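Local coordinates for SrtE1 (Streptomyces coelicolor, PDB 5CUW), which anchors surface proteins to the cell wall as a class E transpeptidase that recognises Leu-Ala-x-Thr-Gly and Leu-Pro-x-Thr-Gly sorting signals, at residues D49-K61 with G67-T79. Residues are numbered along the deposited sequence; the frame is centred on the assembly and turned at random.
Sequences DVVVPIAEGISSK and GMVGHYAEDGLKT
Glu-56 OE1 accepts the ND1 hydrogen of His-71 over 2.7 Å, a nearly straight bond that lies in the imidazole plane but meets OE1 on the syn side, 21° out of the carboxylate plane. Both side chains run alongside each other from paired positions on adjacent parallel strands: with CG anti to the backbone N in each (chi1 -175° in Glu-56, 174° in His-71), the bend at chi2 of Glu-56 brings its acid to the ring edge. Across the imidazole, NE2 lies 2.9 Å from Thr-79 OG1, which also bonds to Gly-90 N, so the ring is held at both nitrogens. Glu-56 OE2 faces Ala-73 CB and Lys-78 NZ, the latter in a long salt bridge of 3.8 Å.

The backbones that carry this pair are laced by four bonds, from Val-69 N to Pro-53 O up to Gly-57 N to His-71 O, the last just beyond strand 50-56. Strands 50-56 and 69-71 belong to a beta-alpha-beta unit of the sortase domain, with helix 60-64 in the crossover. Ile-54 CG1 packs 3.6 Å from Val-69 CG2 on the face that carries His-71, whereas Met-68 folds its thioether against Pro-53 CB and Ala-55 CB.

Past the strands, Ile-58 sets CG2 over the centre of the Tyr-72 ring, 4.1 Å from the centroid, in a CH-pi contact; CD1 comes down on CE2 from the same side, 3.6 Å away. Tyr-72, the inferred substrate-recognition residue, has its hydroxyl bonded to Thr-161. Packing and hydroxyl bond thus probably help orient this tyrosine, while Glu-56 probably fixes the His-71 ring's rotation and would favour a proton on ND1.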
# COMPACT_ATOMS: atom_id res chain seq x y z
N ASP A 49 -9.65 2.04 10.57
CA ASP A 49 -11.03 1.84 10.10
C ASP A 49 -11.13 2.05 8.60
O ASP A 49 -12.06 2.69 8.10
CB ASP A 49 -11.98 2.78 10.85
CG ASP A 49 -12.04 2.46 12.33
OD1 ASP A 49 -12.10 1.26 12.67
OD2 ASP A 49 -12.00 3.40 13.15
N VAL A 50 -10.16 1.50 7.89
CA VAL A 50 -10.08 1.63 6.44
C VAL A 50 -10.40 0.30 5.75
O VAL A 50 -9.79 -0.72 6.07
CB VAL A 50 -8.69 2.13 6.00
CG1 VAL A 50 -8.43 1.82 4.52
CG2 VAL A 50 -8.54 3.62 6.27
N VAL A 51 -11.37 0.33 4.85
CA VAL A 51 -11.57 -0.77 3.89
C VAL A 51 -11.76 -0.12 2.53
O VAL A 51 -12.63 0.73 2.35
CB VAL A 51 -12.78 -1.64 4.23
CG1 VAL A 51 -12.94 -2.76 3.18
CG2 VAL A 51 -12.63 -2.24 5.61
N VAL A 52 -10.92 -0.49 1.56
CA VAL A 52 -10.88 0.26 0.31
C VAL A 52 -10.38 -0.61 -0.83
O VAL A 52 -9.44 -1.39 -0.67
CB VAL A 52 -10.00 1.51 0.46
CG1 VAL A 52 -8.53 1.14 0.81
CG2 VAL A 52 -10.08 2.38 -0.79
N PRO A 53 -11.02 -0.49 -2.00
CA PRO A 53 -10.63 -1.37 -3.10
C PRO A 53 -9.29 -0.95 -3.69
O PRO A 53 -8.95 0.23 -3.67
CB PRO A 53 -11.77 -1.19 -4.12
CG PRO A 53 -12.90 -0.48 -3.34
CD PRO A 53 -12.18 0.35 -2.33
N ILE A 54 -8.54 -1.93 -4.18
CA ILE A 54 -7.31 -1.68 -4.93
C ILE A 54 -7.58 -1.88 -6.41
O ILE A 54 -8.18 -2.89 -6.80
CB ILE A 54 -6.16 -2.63 -4.50
CG1 ILE A 54 -5.96 -2.63 -2.98
CG2 ILE A 54 -4.85 -2.26 -5.23
CD1 ILE A 54 -4.88 -3.60 -2.52
N ALA A 55 -7.17 -0.93 -7.24
CA ALA A 55 -7.34 -1.08 -8.68
C ALA A 55 -5.98 -1.04 -9.36
O ALA A 55 -5.00 -0.62 -8.77
CB ALA A 55 -8.25 -0.00 -9.23
N GLU A 56 -5.91 -1.49 -10.61
CA GLU A 56 -4.64 -1.51 -11.32
C GLU A 56 -4.34 -0.11 -11.87
O GLU A 56 -5.18 0.50 -12.52
CB GLU A 56 -4.69 -2.54 -12.47
CG GLU A 56 -3.37 -2.73 -13.21
CD GLU A 56 -2.30 -3.44 -12.38
OE1 GLU A 56 -2.40 -3.43 -11.13
OE2 GLU A 56 -1.36 -4.02 -12.97
N GLY A 57 -3.14 0.40 -11.59
CA GLY A 57 -2.76 1.71 -12.09
C GLY A 57 -3.06 2.82 -11.10
O GLY A 57 -3.88 2.65 -10.19
N ILE A 58 -2.42 3.97 -11.26
CA ILE A 58 -2.59 5.04 -10.27
C ILE A 58 -3.21 6.30 -10.85
O ILE A 58 -3.02 7.39 -10.31
CB ILE A 58 -1.26 5.41 -9.60
CG1 ILE A 58 -0.23 5.81 -10.65
CG2 ILE A 58 -0.74 4.24 -8.77
CD1 ILE A 58 0.93 6.58 -10.07
N SER A 59 -3.94 6.15 -11.95
CA SER A 59 -4.66 7.26 -12.56
C SER A 59 -5.51 8.00 -11.53
O SER A 59 -6.20 7.38 -10.73
CB SER A 59 -5.54 6.76 -13.69
OG SER A 59 -6.52 7.73 -14.03
N SER A 60 -5.46 9.32 -11.56
CA SER A 60 -6.29 10.12 -10.66
C SER A 60 -7.75 9.99 -11.04
O SER A 60 -8.60 9.71 -10.20
CB SER A 60 -5.87 11.59 -10.70
OG SER A 60 -4.61 11.76 -10.08
N LYS A 61 -8.04 10.18 -12.33
CA LYS A 61 -9.41 10.17 -12.81
C LYS A 61 -10.07 8.80 -12.67
O LYS A 61 -11.23 8.71 -12.30
CB LYS A 61 -9.45 10.62 -14.28
N GLY A 67 -12.05 7.07 -5.21
CA GLY A 67 -12.01 6.60 -3.84
C GLY A 67 -11.30 5.27 -3.68
O GLY A 67 -11.46 4.61 -2.66
N MET A 68 -10.50 4.88 -4.68
CA MET A 68 -9.75 3.62 -4.58
C MET A 68 -8.26 3.86 -4.37
O MET A 68 -7.78 4.96 -4.60
CB MET A 68 -9.98 2.77 -5.83
CG MET A 68 -11.45 2.46 -6.07
SD MET A 68 -11.68 1.24 -7.39
CE MET A 68 -11.54 2.28 -8.85
N VAL A 69 -7.53 2.84 -3.93
CA VAL A 69 -6.09 2.98 -3.92
C VAL A 69 -5.56 2.24 -5.14
O VAL A 69 -6.19 1.31 -5.63
CB VAL A 69 -5.41 2.45 -2.64
CG1 VAL A 69 -5.95 3.17 -1.41
CG2 VAL A 69 -5.54 0.94 -2.50
N GLY A 70 -4.41 2.70 -5.63
CA GLY A 70 -3.88 2.25 -6.90
C GLY A 70 -2.59 1.49 -6.77
O GLY A 70 -1.67 1.89 -6.04
N HIS A 71 -2.52 0.38 -7.50
CA HIS A 71 -1.31 -0.42 -7.62
C HIS A 71 -0.41 0.15 -8.73
O HIS A 71 -0.83 0.24 -9.88
CB HIS A 71 -1.67 -1.88 -7.91
CG HIS A 71 -0.49 -2.76 -8.19
ND1 HIS A 71 -0.44 -3.60 -9.29
CD2 HIS A 71 0.67 -2.94 -7.53
CE1 HIS A 71 0.70 -4.26 -9.28
NE2 HIS A 71 1.40 -3.87 -8.23
N TYR A 72 0.82 0.52 -8.38
CA TYR A 72 1.73 1.07 -9.39
C TYR A 72 1.92 0.03 -10.49
O TYR A 72 2.37 -1.08 -10.21
CB TYR A 72 3.07 1.46 -8.77
CG TYR A 72 3.05 2.74 -7.95
CD1 TYR A 72 2.77 2.71 -6.59
CD2 TYR A 72 3.33 3.97 -8.54
CE1 TYR A 72 2.77 3.87 -5.83
CE2 TYR A 72 3.33 5.13 -7.79
CZ TYR A 72 3.04 5.08 -6.44
OH TYR A 72 3.04 6.22 -5.69
N ALA A 73 1.55 0.37 -11.72
CA ALA A 73 1.53 -0.63 -12.78
C ALA A 73 2.02 -0.17 -14.15
O ALA A 73 2.04 -0.97 -15.08
CB ALA A 73 0.12 -1.20 -12.92
N GLU A 74 2.41 1.09 -14.28
CA GLU A 74 2.85 1.58 -15.60
C GLU A 74 4.15 2.40 -15.57
O GLU A 74 4.63 2.78 -14.51
CB GLU A 74 1.74 2.40 -16.25
N ASP A 75 4.71 2.64 -16.75
CA ASP A 75 5.85 3.54 -16.91
C ASP A 75 7.12 3.06 -16.20
O ASP A 75 7.93 3.87 -15.76
CB ASP A 75 5.50 4.94 -16.41
N GLY A 76 7.29 1.74 -16.10
CA GLY A 76 8.46 1.19 -15.44
C GLY A 76 8.32 1.10 -13.93
O GLY A 76 9.20 0.57 -13.25
N LEU A 77 7.20 1.59 -13.41
CA LEU A 77 6.97 1.57 -11.96
C LEU A 77 6.17 0.35 -11.52
O LEU A 77 5.74 0.28 -10.37
CB LEU A 77 6.24 2.83 -11.50
CG LEU A 77 7.05 4.12 -11.42
CD1 LEU A 77 6.22 5.21 -10.75
CD2 LEU A 77 8.37 3.90 -10.67
N LYS A 78 5.98 -0.62 -12.41
CA LYS A 78 5.16 -1.77 -12.07
C LYS A 78 5.80 -2.60 -10.98
O LYS A 78 6.95 -3.02 -11.10
CB LYS A 78 4.91 -2.65 -13.30
CG LYS A 78 3.94 -3.79 -13.00
CD LYS A 78 3.21 -4.25 -14.25
CE LYS A 78 2.04 -5.14 -13.89
NZ LYS A 78 1.34 -5.67 -15.09
N THR A 79 5.07 -2.85 -9.91
CA THR A 79 5.62 -3.62 -8.81
C THR A 79 5.06 -5.04 -8.79
O THR A 79 4.09 -5.35 -9.49
CB THR A 79 5.33 -2.94 -7.45
OG1 THR A 79 3.94 -3.00 -7.18
CG2 THR A 79 5.81 -1.48 -7.43